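Local coordinates for protein FACT-Spt16 (Cicer arietinum, PDB 5CE6) that probably acts as a histone chaperone of the FACT complex, its N-terminal region being implicated in binding histones H3-H4 during transcription, at residues Asp52-Pro61 against Phe82-Lys91; Leu68-Trp76 against Ala188-Ala196. All coordinates share one frame; numbering follows the deposited sequence.

Contact 1: Asp52-Pro61 against Phe82-Lys91; sequences DAIAVACPPP and FPETIMVFTK
V56 and M87 form a hydrogen-bonded pair at the middle of an antiparallel ladder, strand 53-58 against strand 85-89 at 167°. These are the two central strands of the six-stranded mixed sheet of the N-terminal lobe. The V56 and M87 backbones exchange two bonds, V56 N to M87 O and M87 N to V56 O, each 2.8 Å long and nearly straight. The residues with the most surface buried across the contact are V56, F89 and C58, all on one face of the sheet. V56 lies alongside M87, pointing the same way. Its CG2 meets M87 CE at 4.0 Å because the M87 chain bends at its third torsion (59°). F89 and I54 exchange two bonds, I54 N to F89 O and F89 N to I54 O. The I54 carbonyl also sits at the edge of the F89 ring, with I54 O 3.5 Å from F89 CD1. Helix 26-42 covers this end of the face, where F36 meets the ring edge-to-face. C58 CB comes to 3.6 Å from F82 O. Helix 69-78 covers V56, C58 and M87. The other face carries A55, A57, I86 and V88, and W173 of helix 168-179 packs on I86 and V88. The ladder ends in a G1 beta bulge, where both E84 and T85 face C58. Within the bulge, E84 N bonds to P59 O at 3.1 Å, from above the carbonyl plane.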
loop_
_atom_site.group_PDB
_atom_site.type_symbol
_atom_site.label_atom_id
_atom_site.label_comp_id
_atom_site.label_asym_id
_atom_site.label_seq_id
_atom_site.Cartn_x
_atom_site.Cartn_y
_atom_site.Cartn_z
ATOM N N ASP A 52 23.680 -12.879 6.279
ATOM C CA ASP A 52 24.992 -12.266 6.144
ATOM C C ASP A 52 24.949 -11.334 4.942
ATOM O O ASP A 52 25.744 -10.403 4.828
ATOM C CB ASP A 52 26.066 -13.330 5.902
ATOM C CG ASP A 52 25.995 -14.479 6.887
ATOM O OD1 ASP A 52 26.391 -14.282 8.056
ATOM O OD2 ASP A 52 25.563 -15.580 6.485
ATOM N N ALA A 53 24.019 -11.613 4.035
ATOM C CA ALA A 53 23.839 -10.814 2.831
ATOM C C ALA A 53 22.359 -10.776 2.463
ATOM O O ALA A 53 21.613 -11.686 2.824
ATOM C CB ALA A 53 24.669 -11.388 1.686
ATOM N N ILE A 54 21.925 -9.728 1.761
ATOM C CA ILE A 54 20.523 -9.601 1.365
ATOM C C ILE A 54 20.419 -9.284 -0.121
ATOM O O ILE A 54 21.070 -8.354 -0.606
ATOM C CB ILE A 54 19.809 -8.486 2.166
ATOM C CG1 ILE A 54 19.784 -8.845 3.656
ATOM C CG2 ILE A 54 18.389 -8.247 1.636
ATOM C CD1 ILE A 54 19.416 -7.691 4.553
ATOM N N ALA A 55 19.614 -10.066 -0.837
ATOM C CA ALA A 55 19.461 -9.901 -2.280
ATOM C C ALA A 55 18.066 -9.404 -2.598
ATOM O O ALA A 55 17.074 -9.990 -2.147
ATOM C CB ALA A 55 19.717 -11.226 -3.004
ATOM N N VAL A 56 17.981 -8.321 -3.368
ATOM C CA VAL A 56 16.686 -7.858 -3.859
ATOM C C VAL A 56 16.765 -7.763 -5.374
ATOM O O VAL A 56 17.829 -7.475 -5.930
ATOM C CB VAL A 56 16.243 -6.501 -3.241
ATOM C CG1 VAL A 56 16.372 -6.530 -1.723
ATOM C CG2 VAL A 56 17.043 -5.343 -3.820
ATOM N N ALA A 57 15.647 -8.021 -6.044
ATOM C CA ALA A 57 15.648 -8.047 -7.503
ATOM C C ALA A 57 14.306 -7.600 -8.061
ATOM O O ALA A 57 13.252 -7.982 -7.546
ATOM C CB ALA A 57 16.004 -9.439 -8.010
ATOM N N CYS A 58 14.353 -6.774 -9.099
ATOM C CA CYS A 58 13.154 -6.230 -9.722
ATOM C C CYS A 58 13.073 -6.664 -11.176
ATOM O O CYS A 58 14.080 -6.683 -11.873
ATOM C CB CYS A 58 13.164 -4.709 -9.642
ATOM S SG CYS A 58 13.060 -4.139 -7.950
ATOM N N PRO A 59 11.863 -7.015 -11.636
ATOM C CA PRO A 59 11.615 -7.509 -12.992
ATOM C C PRO A 59 11.614 -6.385 -14.024
ATOM O O PRO A 59 11.662 -5.220 -13.645
ATOM C CB PRO A 59 10.209 -8.124 -12.875
ATOM C CG PRO A 59 9.550 -7.325 -11.848
ATOM C CD PRO A 59 10.625 -6.968 -10.839
ATOM N N PRO A 60 11.577 -6.731 -15.325
ATOM C CA PRO A 60 11.423 -5.710 -16.368
ATOM C C PRO A 60 10.139 -4.910 -16.163
ATOM O O PRO A 60 9.264 -5.362 -15.425
ATOM C CB PRO A 60 11.323 -6.541 -17.653
ATOM C CG PRO A 60 12.075 -7.794 -17.347
ATOM C CD PRO A 60 11.802 -8.074 -15.895
ATOM N N PRO A 61 10.033 -3.722 -16.784
ATOM C CA PRO A 61 8.817 -2.923 -16.588
ATOM C C PRO A 61 7.573 -3.685 -17.040
ATOM O O PRO A 61 7.636 -4.387 -18.049
ATOM C CB PRO A 61 9.046 -1.715 -17.498
ATOM C CG PRO A 61 10.526 -1.611 -17.635
ATOM C CD PRO A 61 11.026 -3.027 -17.623
ATOM N N PHE A 82 14.454 0.677 -10.523
ATOM C CA PHE A 82 15.528 0.109 -11.329
ATOM C C PHE A 82 15.063 -1.254 -11.824
ATOM O O PHE A 82 15.366 -2.284 -11.219
ATOM C CB PHE A 82 16.811 -0.015 -10.496
ATOM C CG PHE A 82 17.568 1.287 -10.329
ATOM C CD1 PHE A 82 17.125 2.268 -9.446
ATOM C CD2 PHE A 82 18.740 1.515 -11.039
ATOM C CE1 PHE A 82 17.830 3.458 -9.292
ATOM C CE2 PHE A 82 19.452 2.700 -10.891
ATOM C CZ PHE A 82 19.001 3.672 -10.012
ATOM N N PRO A 83 14.292 -1.270 -12.923
ATOM C CA PRO A 83 13.768 -2.539 -13.433
ATOM C C PRO A 83 14.901 -3.414 -13.960
ATOM O O PRO A 83 15.973 -2.898 -14.289
ATOM C CB PRO A 83 12.855 -2.107 -14.588
ATOM C CG PRO A 83 12.574 -0.649 -14.348
ATOM C CD PRO A 83 13.832 -0.122 -13.721
ATOM N N GLU A 84 14.651 -4.719 -14.031
ATOM C CA GLU A 84 15.647 -5.707 -14.444
ATOM C C GLU A 84 17.013 -5.473 -13.782
ATOM O O GLU A 84 18.058 -5.444 -14.445
ATOM C CB GLU A 84 15.759 -5.776 -15.970
ATOM C CG GLU A 84 16.279 -7.106 -16.477
ATOM C CD GLU A 84 16.293 -7.198 -17.987
ATOM O OE1 GLU A 84 16.792 -6.259 -18.645
ATOM O OE2 GLU A 84 15.800 -8.219 -18.511
ATOM N N THR A 85 16.982 -5.307 -12.462
ATOM C CA THR A 85 18.187 -5.037 -11.690
ATOM C C THR A 85 18.223 -5.946 -10.469
ATOM O O THR A 85 17.204 -6.161 -9.818
ATOM C CB THR A 85 18.244 -3.558 -11.248
ATOM O OG1 THR A 85 18.344 -2.715 -12.402
ATOM C CG2 THR A 85 19.441 -3.288 -10.346
ATOM N N ILE A 86 19.400 -6.490 -10.171
ATOM C CA ILE A 86 19.610 -7.244 -8.940
ATOM C C ILE A 86 20.584 -6.472 -8.049
ATOM O O ILE A 86 21.622 -6.011 -8.518
ATOM C CB ILE A 86 20.219 -8.613 -9.251
ATOM C CG1 ILE A 86 19.256 -9.455 -10.099
ATOM C CG2 ILE A 86 20.605 -9.338 -7.974
ATOM C CD1 ILE A 86 19.964 -10.588 -10.859
ATOM N N MET A 87 20.254 -6.330 -6.769
ATOM C CA MET A 87 21.149 -5.651 -5.838
ATOM C C MET A 87 21.384 -6.535 -4.624
ATOM O O MET A 87 20.428 -7.017 -4.010
ATOM C CB MET A 87 20.560 -4.302 -5.414
ATOM C CG MET A 87 21.410 -3.517 -4.449
ATOM S SD MET A 87 20.871 -1.793 -4.407
ATOM C CE MET A 87 19.166 -1.972 -3.906
ATOM N N VAL A 88 22.652 -6.747 -4.286
ATOM C CA VAL A 88 23.010 -7.608 -3.161
ATOM C C VAL A 88 23.860 -6.868 -2.131
ATOM O O VAL A 88 24.957 -6.392 -2.431
ATOM C CB VAL A 88 23.761 -8.871 -3.623
ATOM C CG1 VAL A 88 24.197 -9.690 -2.419
ATOM C CG2 VAL A 88 22.875 -9.712 -4.533
ATOM N N PHE A 89 23.342 -6.792 -0.912
ATOM C CA PHE A 89 24.040 -6.123 0.176
ATOM C C PHE A 89 24.855 -7.127 0.956
ATOM O O PHE A 89 24.345 -8.180 1.312
ATOM C CB PHE A 89 23.029 -5.480 1.119
ATOM C CG PHE A 89 22.118 -4.505 0.448
ATOM C CD1 PHE A 89 20.899 -4.922 -0.077
ATOM C CD2 PHE A 89 22.476 -3.173 0.343
ATOM C CE1 PHE A 89 20.054 -4.022 -0.701
ATOM C CE2 PHE A 89 21.646 -2.264 -0.276
ATOM C CZ PHE A 89 20.429 -2.684 -0.800
ATOM N N THR A 90 26.125 -6.812 1.201
ATOM C CA THR A 90 26.942 -7.600 2.114
ATOM C C THR A 90 27.490 -6.664 3.187
ATOM O O THR A 90 27.228 -5.464 3.152
ATOM C CB THR A 90 28.111 -8.336 1.402
ATOM O OG1 THR A 90 29.167 -7.417 1.095
ATOM C CG2 THR A 90 27.651 -9.020 0.126
ATOM N N LYS A 91 28.252 -7.205 4.129
ATOM C CA LYS A 91 28.807 -6.383 5.202
ATOM C C LYS A 91 29.651 -5.216 4.674
ATOM O O LYS A 91 29.583 -4.102 5.201
ATOM C CB LYS A 91 29.635 -7.241 6.164
ATOM C CG LYS A 91 30.019 -6.525 7.457
ATOM C CD LYS A 91 30.260 -7.518 8.584
ATOM C CE LYS A 91 29.623 -7.041 9.888
ATOM N NZ LYS A 91 28.911 -8.143 10.605
HETATM O O HOH W 1 28.545 -10.297 4.306
#

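Contact 2: Leu68-Trp76 against Ala188-Ala196. With ACT (acetate ion), chain B.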
loop_
_atom_site.group_PDB
_atom_site.type_symbol
_atom_site.label_atom_id
_atom_site.label_comp_id
_atom_site.label_asym_id
_atom_site.label_seq_id
_atom_site.Cartn_x
_atom_site.Cartn_y
_atom_site.Cartn_z
ATOM N N LEU A 68 5.646 -4.309 -5.431
ATOM C CA LEU A 68 6.713 -5.180 -4.976
ATOM C C LEU A 68 7.497 -4.519 -3.876
ATOM O O LEU A 68 7.894 -3.358 -3.990
ATOM C CB LEU A 68 7.668 -5.524 -6.116
ATOM C CG LEU A 68 7.130 -6.394 -7.240
ATOM C CD1 LEU A 68 8.246 -6.682 -8.234
ATOM C CD2 LEU A 68 6.571 -7.680 -6.667
ATOM N N LYS A 69 7.728 -5.269 -2.809
ATOM C CA LYS A 69 8.582 -4.801 -1.740
ATOM C C LYS A 69 9.998 -4.512 -2.260
ATOM O O LYS A 69 10.669 -3.612 -1.775
ATOM C CB LYS A 69 8.611 -5.837 -0.619
ATOM C CG LYS A 69 9.186 -5.327 0.682
ATOM C CD LYS A 69 8.980 -6.328 1.812
ATOM C CE LYS A 69 7.990 -5.812 2.859
ATOM N NZ LYS A 69 6.566 -5.817 2.393
ATOM N N SER A 70 10.458 -5.272 -3.245
ATOM C CA SER A 70 11.788 -5.022 -3.795
ATOM C C SER A 70 11.816 -3.675 -4.508
ATOM O O SER A 70 12.786 -2.921 -4.402
ATOM C CB SER A 70 12.173 -6.129 -4.767
ATOM O OG SER A 70 11.157 -6.294 -5.733
ATOM N N THR A 71 10.749 -3.378 -5.247
ATOM C CA THR A 71 10.634 -2.085 -5.913
ATOM C C THR A 71 10.613 -0.969 -4.875
ATOM O O THR A 71 11.277 0.057 -5.026
ATOM C CB THR A 71 9.383 -2.018 -6.790
ATOM O OG1 THR A 71 9.545 -2.914 -7.899
ATOM C CG2 THR A 71 9.175 -0.604 -7.324
ATOM N N ALA A 72 9.869 -1.195 -3.804
ATOM C CA ALA A 72 9.807 -0.225 -2.718
ATOM C C ALA A 72 11.181 0.088 -2.124
ATOM O O ALA A 72 11.472 1.241 -1.804
ATOM C CB ALA A 72 8.844 -0.703 -1.639
ATOM N N LEU A 73 12.031 -0.926 -1.977
ATOM C CA LEU A 73 13.378 -0.686 -1.462
ATOM C C LEU A 73 14.184 0.224 -2.388
ATOM O O LEU A 73 14.831 1.166 -1.923
ATOM C CB LEU A 73 14.131 -1.994 -1.202
ATOM C CG LEU A 73 15.536 -1.779 -0.641
ATOM C CD1 LEU A 73 15.486 -1.070 0.703
ATOM C CD2 LEU A 73 16.314 -3.086 -0.539
ATOM N N PHE A 74 14.161 -0.064 -3.692
ATOM C CA PHE A 74 14.821 0.815 -4.652
ATOM C C PHE A 74 14.299 2.248 -4.595
ATOM O O PHE A 74 15.084 3.184 -4.610
ATOM C CB PHE A 74 14.703 0.280 -6.081
ATOM C CG PHE A 74 15.683 -0.802 -6.411
ATOM C CD1 PHE A 74 16.983 -0.481 -6.789
ATOM C CD2 PHE A 74 15.301 -2.129 -6.392
ATOM C CE1 PHE A 74 17.895 -1.476 -7.115
ATOM C CE2 PHE A 74 16.203 -3.136 -6.725
ATOM C CZ PHE A 74 17.498 -2.812 -7.086
ATOM N N LEU A 75 12.978 2.414 -4.537
ATOM C CA LEU A 75 12.383 3.746 -4.415
ATOM C C LEU A 75 12.790 4.430 -3.111
ATOM O O LEU A 75 13.097 5.628 -3.083
ATOM C CB LEU A 75 10.847 3.645 -4.507
ATOM C CG LEU A 75 10.329 3.360 -5.920
ATOM C CD1 LEU A 75 8.865 2.952 -5.888
ATOM C CD2 LEU A 75 10.499 4.588 -6.793
ATOM N N TRP A 76 12.788 3.665 -2.025
ATOM C CA TRP A 76 13.122 4.192 -0.710
ATOM C C TRP A 76 14.573 4.637 -0.672
ATOM O O TRP A 76 14.896 5.740 -0.221
ATOM C CB TRP A 76 12.867 3.109 0.342
ATOM C CG TRP A 76 13.061 3.538 1.768
ATOM C CD1 TRP A 76 12.244 4.357 2.503
ATOM C CD2 TRP A 76 14.113 3.126 2.646
ATOM N NE1 TRP A 76 12.741 4.494 3.778
ATOM C CE2 TRP A 76 13.884 3.743 3.894
ATOM C CE3 TRP A 76 15.231 2.297 2.495
ATOM C CZ2 TRP A 76 14.741 3.563 4.981
ATOM C CZ3 TRP A 76 16.069 2.110 3.574
ATOM C CH2 TRP A 76 15.827 2.745 4.801
ATOM N N ALA A 188 11.229 -10.392 4.534
ATOM C CA ALA A 188 10.142 -9.443 4.300
ATOM C C ALA A 188 9.787 -8.663 5.571
ATOM O O ALA A 188 9.476 -7.471 5.517
ATOM C CB ALA A 188 8.921 -10.145 3.736
ATOM N N ASN A 189 9.857 -9.339 6.714
ATOM C CA ASN A 189 9.526 -8.721 7.989
ATOM C C ASN A 189 10.558 -7.682 8.393
ATOM O O ASN A 189 10.263 -6.762 9.159
ATOM C CB ASN A 189 9.379 -9.781 9.084
ATOM C CG ASN A 189 8.181 -10.684 8.862
ATOM O OD1 ASN A 189 7.239 -10.318 8.165
ATOM N ND2 ASN A 189 8.211 -11.872 9.459
ATOM N N GLY A 190 11.774 -7.825 7.881
ATOM C CA GLY A 190 12.802 -6.844 8.166
ATOM C C GLY A 190 12.493 -5.560 7.426
ATOM O O GLY A 190 12.506 -4.471 8.008
ATOM N N PHE A 191 12.224 -5.684 6.131
ATOM C CA PHE A 191 11.849 -4.521 5.335
ATOM C C PHE A 191 10.567 -3.860 5.845
ATOM O O PHE A 191 10.467 -2.631 5.862
ATOM C CB PHE A 191 11.726 -4.900 3.861
ATOM C CG PHE A 191 13.045 -5.133 3.198
ATOM C CD1 PHE A 191 14.000 -4.122 3.165
ATOM C CD2 PHE A 191 13.344 -6.356 2.623
ATOM C CE1 PHE A 191 15.229 -4.325 2.554
ATOM C CE2 PHE A 191 14.571 -6.571 2.012
ATOM C CZ PHE A 191 15.513 -5.551 1.974
ATOM N N SER A 192 9.605 -4.674 6.271
ATOM C CA SER A 192 8.353 -4.159 6.839
ATOM C C SER A 192 8.602 -3.267 8.055
ATOM O O SER A 192 8.028 -2.181 8.172
ATOM C CB SER A 192 7.417 -5.311 7.211
ATOM O OG SER A 192 6.277 -4.834 7.909
ATOM N N ALA A 193 9.469 -3.726 8.953
ATOM C CA ALA A 193 9.845 -2.940 10.124
ATOM C C ALA A 193 10.582 -1.671 9.699
ATOM O O ALA A 193 10.339 -0.589 10.224
ATOM C CB ALA A 193 10.710 -3.774 11.063
ATOM N N LEU A 194 11.489 -1.816 8.737
ATOM C CA LEU A 194 12.263 -0.694 8.235
ATOM C C LEU A 194 11.389 0.403 7.634
ATOM O O LEU A 194 11.626 1.593 7.867
ATOM C CB LEU A 194 13.266 -1.188 7.183
ATOM C CG LEU A 194 14.293 -0.181 6.689
ATOM C CD1 LEU A 194 15.181 0.293 7.831
ATOM C CD2 LEU A 194 15.137 -0.832 5.604
ATOM N N PHE A 195 10.378 0.005 6.866
ATOM C CA PHE A 195 9.518 0.971 6.185
ATOM C C PHE A 195 8.390 1.473 7.095
ATOM O O PHE A 195 7.700 2.422 6.741
ATOM C CB PHE A 195 8.875 0.378 4.930
ATOM C CG PHE A 195 9.857 -0.081 3.877
ATOM C CD1 PHE A 195 11.090 0.543 3.721
ATOM C CD2 PHE A 195 9.532 -1.147 3.045
ATOM C CE1 PHE A 195 11.985 0.105 2.738
ATOM C CE2 PHE A 195 10.420 -1.592 2.061
ATOM C CZ PHE A 195 11.650 -0.961 1.913
ATOM N N ALA A 196 8.231 0.864 8.270
ATOM C CA ALA A 196 7.038 1.091 9.107
ATOM C C ALA A 196 6.864 2.516 9.633
ATOM O O ALA A 196 5.761 3.066 9.602
ATOM C CB ALA A 196 7.002 0.102 10.268
HETATM C C ACT B . 5.948 -0.596 -5.932
HETATM O O ACT B . 5.933 -1.699 -6.518
HETATM O OXT ACT B . 5.620 0.399 -6.619
HETATM C CH3 ACT B . 6.346 -0.483 -4.490
#
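Helices 69-76 and 188-196 run in broadly the same direction, crossing at 41° with their axes 11.2 Å apart. They pack by knobs-into-holes, with large side chains filling the space between them. F195 is one knob, seated among K69, A72, L73 and W76. K69 is the other, among A188, F191, S192 and F195. The edge of F195 points at the face of the W76 indole in a T-shaped pair, with F195 CE1 3.7 Å from W76 CD2 and the planes at 62°. W76 CG lies anti to the backbone N (chi1 -175°), which carries the indole across to the second helix. There L194 CD2 touches W76 CZ3 at 3.7 Å. R32 adds a cation-pi contact to the indole. With an alanine here, F195 would probably lose the face its edge packs on, and a gap would be likely to open beside L194. K69 uses its aliphatic part here: CD lies on F191 CB, and NZ goes on to a salt bridge with E382. At the start of the first helix, L68 N bonds acetate O at 2.8 Å; this ion, probably from the crystallisation liquor, is also held by R305. L73 CD2 meets F191 CE1 at 3.5 Å.

How the contacts relate
The two contacts lie about 12 Å apart, centre to centre, and share helix 69-78. That helix follows strand 53-58 in the chain and precedes strand 85-89, so it connects the two strands of contact 1. One side of it packs on their sheet. F74 puts CD2 3.4 Å from C58 SG, and its CE1 is 3.5 Å from M87 CE. P59 CD also touches L68 CD1, at 3.5 Å. Another side turns to helix 188-196 in contact 2. L73 serves both, since it also touches V56 and F89. Contact 2 reaches further, to E382 of the M24 metallopeptidase-like part of the chain. The potassium ion, bound at A295, S420 and N422, involves neither contact.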